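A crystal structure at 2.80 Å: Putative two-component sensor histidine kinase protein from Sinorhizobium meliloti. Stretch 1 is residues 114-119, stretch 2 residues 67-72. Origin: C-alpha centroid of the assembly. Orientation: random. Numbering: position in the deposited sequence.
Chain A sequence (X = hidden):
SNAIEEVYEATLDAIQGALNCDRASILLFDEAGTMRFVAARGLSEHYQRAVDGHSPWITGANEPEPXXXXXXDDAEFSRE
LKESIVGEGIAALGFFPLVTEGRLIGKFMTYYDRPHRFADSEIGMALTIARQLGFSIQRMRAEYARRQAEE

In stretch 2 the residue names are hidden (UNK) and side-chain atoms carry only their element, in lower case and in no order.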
# COMPACT_ATOMS: atom_id res chain seq x y z
N ARG A 114 -12.63 -21.43 3.40
CA ARG A 114 -12.26 -22.69 4.08
C ARG A 114 -11.10 -22.34 5.01
O ARG A 114 -10.47 -21.28 4.87
CB ARG A 114 -11.90 -23.84 3.12
CG ARG A 114 -10.64 -23.59 2.31
CD ARG A 114 -10.28 -24.67 1.25
NE ARG A 114 -9.03 -24.45 0.50
CZ ARG A 114 -8.89 -23.67 -0.58
NH1 ARG A 114 -9.93 -22.95 -1.08
NH2 ARG A 114 -7.70 -23.58 -1.19
N PRO A 115 -10.85 -23.20 6.00
CA PRO A 115 -9.77 -22.96 6.94
C PRO A 115 -8.46 -22.54 6.31
O PRO A 115 -8.16 -22.90 5.17
CB PRO A 115 -9.60 -24.31 7.61
CG PRO A 115 -10.99 -24.87 7.64
CD PRO A 115 -11.70 -24.33 6.42
N HIS A 116 -7.69 -21.78 7.06
CA HIS A 116 -6.50 -21.18 6.52
C HIS A 116 -5.45 -20.81 7.61
O HIS A 116 -5.72 -20.02 8.51
CB HIS A 116 -6.92 -19.96 5.70
CG HIS A 116 -5.80 -19.25 5.04
ND1 HIS A 116 -5.03 -18.31 5.70
CD2 HIS A 116 -5.31 -19.32 3.78
CE1 HIS A 116 -4.11 -17.84 4.88
NE2 HIS A 116 -4.26 -18.43 3.71
N ARG A 117 -4.27 -21.41 7.51
CA ARG A 117 -3.05 -20.98 8.23
C ARG A 117 -2.33 -19.77 7.60
O ARG A 117 -2.14 -19.68 6.39
CB ARG A 117 -2.07 -22.15 8.29
CG ARG A 117 -1.44 -22.45 6.90
CD ARG A 117 -2.41 -22.18 5.60
NE ARG A 117 -3.53 -23.14 5.47
CZ ARG A 117 -4.50 -23.12 4.53
NH1 ARG A 117 -4.56 -22.16 3.60
NH2 ARG A 117 -5.43 -24.07 4.55
N PHE A 118 -1.89 -18.85 8.41
CA PHE A 118 -1.40 -17.62 7.84
C PHE A 118 0.12 -17.65 7.70
O PHE A 118 0.84 -17.60 8.69
CB PHE A 118 -1.90 -16.41 8.63
CG PHE A 118 -3.40 -16.22 8.57
CD1 PHE A 118 -4.26 -17.12 9.21
CD2 PHE A 118 -3.96 -15.16 7.86
CE1 PHE A 118 -5.65 -16.93 9.15
CE2 PHE A 118 -5.35 -14.98 7.81
CZ PHE A 118 -6.18 -15.83 8.45
N ALA A 119 0.58 -17.72 6.46
CA ALA A 119 2.00 -17.70 6.12
C ALA A 119 2.60 -16.34 6.44
O ALA A 119 1.98 -15.30 6.20
CB ALA A 119 2.17 -18.02 4.68
N UNK A 67 -4.73 -10.09 14.30
CA UNK A 67 -5.40 -11.22 14.93
C UNK A 67 -5.73 -12.21 13.82
O UNK A 67 -6.21 -11.81 12.77
c UNK A 67 -7.46 -12.03 16.26
c UNK A 67 -5.10 -9.56 17.41
c UNK A 67 -6.75 -10.81 15.67
c UNK A 67 -6.56 -9.69 16.74
N UNK A 68 -5.50 -13.50 14.04
CA UNK A 68 -5.81 -14.49 13.01
C UNK A 68 -6.77 -15.49 13.55
O UNK A 68 -6.70 -15.79 14.72
c UNK A 68 -3.64 -13.60 10.87
c UNK A 68 -2.59 -13.71 12.94
c UNK A 68 -4.53 -15.16 12.53
c UNK A 68 -3.54 -14.18 12.10
c UNK A 68 -1.69 -12.73 12.55
c UNK A 68 -2.73 -12.60 10.46
c UNK A 68 -1.76 -12.17 11.31
N UNK A 69 -7.69 -15.94 12.71
CA UNK A 69 -8.66 -16.99 13.04
C UNK A 69 -8.62 -18.01 11.90
O UNK A 69 -9.16 -17.81 10.80
c UNK A 69 -10.07 -16.40 13.17
c UNK A 69 -10.15 -15.49 14.37
c UNK A 69 -11.13 -17.51 13.20
N UNK A 70 -8.02 -19.14 12.17
CA UNK A 70 -7.73 -20.11 11.13
C UNK A 70 -8.90 -21.00 10.81
O UNK A 70 -9.07 -21.42 9.67
o UNK A 70 -2.98 -20.34 11.99
c UNK A 70 -4.11 -20.91 12.08
o UNK A 70 -4.32 -22.07 12.57
c UNK A 70 -5.29 -20.13 11.61
c UNK A 70 -6.54 -20.97 11.55
N UNK A 71 -9.68 -21.30 11.85
CA UNK A 71 -10.94 -22.02 11.72
C UNK A 71 -11.91 -21.38 12.63
O UNK A 71 -11.62 -21.25 13.83
c UNK A 71 -10.78 -23.45 12.14
o UNK A 71 -13.05 -24.01 11.69
n UNK A 71 -11.44 -25.43 10.98
c UNK A 71 -11.85 -24.32 11.58
N UNK A 72 -13.05 -20.99 12.08
CA UNK A 72 -14.05 -20.29 12.86
C UNK A 72 -14.52 -21.20 13.96
O UNK A 72 -14.75 -20.73 15.09
c UNK A 72 -16.01 -18.76 12.80
c UNK A 72 -15.12 -19.65 10.71
c UNK A 72 -15.35 -19.95 12.12

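Position 67 carries four side-chain carbons and no other element. They fork at the first carbon, and one arm runs two carbons long. The side chain lies out of reach of stretch 1. This pattern is Ile67, in the strand part of the stretch, 67 to 69.

Position 68 has seven side-chain carbons: one carbon, then a ring of six. The CA-to-CB bond points toward stretch 1, and the ring meets Phe118. A bare six-carbon ring on one carbon is Phe68. Its CD1 lies 3.4 Å from CD2 of Phe118, over one face of the Phe118 ring. The ring centroids are 4.8 Å apart and the planes meet at 49°, an oblique pair. The CB of Phe68 also sits over that face, 4.1 Å from the ring centroid of Phe118, as a CH-pi contact.

Position 69 has three side-chain carbons, one carrying the other two. Its CA-to-CB bond points away from stretch 1, and its nearest side-chain approach is CB of position 69 to CE1 of Phe118, 6.0 Å. This is Val69. It touches stretch 1 through its backbone: O of Val69 is 4.0 Å from CE1 of Phe118, near the edge of that ring.

Position 70 shows an unbranched run of three carbons, the third carrying two oxygens. The chain passes the edge of the Phe118 ring and ends near Arg117. A carboxylate at that length is Glu70. Its CG is 4.0 Å from CD1 of Phe118, and its OE2 is 3.8 Å from CA of Arg117. No salt bridge joins the two residues.

Position 71 has two carbons, the second carrying one oxygen and one nitrogen. The end of this side chain comes nearer to stretch 1 than its first bond suggests. The amide marks Asn71. Its ND2 lies 3.4 Å from CG of Pro115, while OD1 is hydrogen-bonded elsewhere in the structure.

Position 72 has three carbons, one carrying two, and makes no contact with stretch 1. It is Val72.

The contact combines one backbone hydrogen bond with aromatic packing. The stretches run in roughly opposite directions. N of His116 donates to O of Glu70 at 3.0 Å. Two CA-H...O contacts flank it: CA of Pro115 to O of Glu70 at 3.2 Å, and CA of Glu70 to O of His116 at 3.3 Å. Farther along, the backbones separate, and the Phe118 and Phe68 side chains bridge the wider gap.

Stretch 2 67-72: IFVENV
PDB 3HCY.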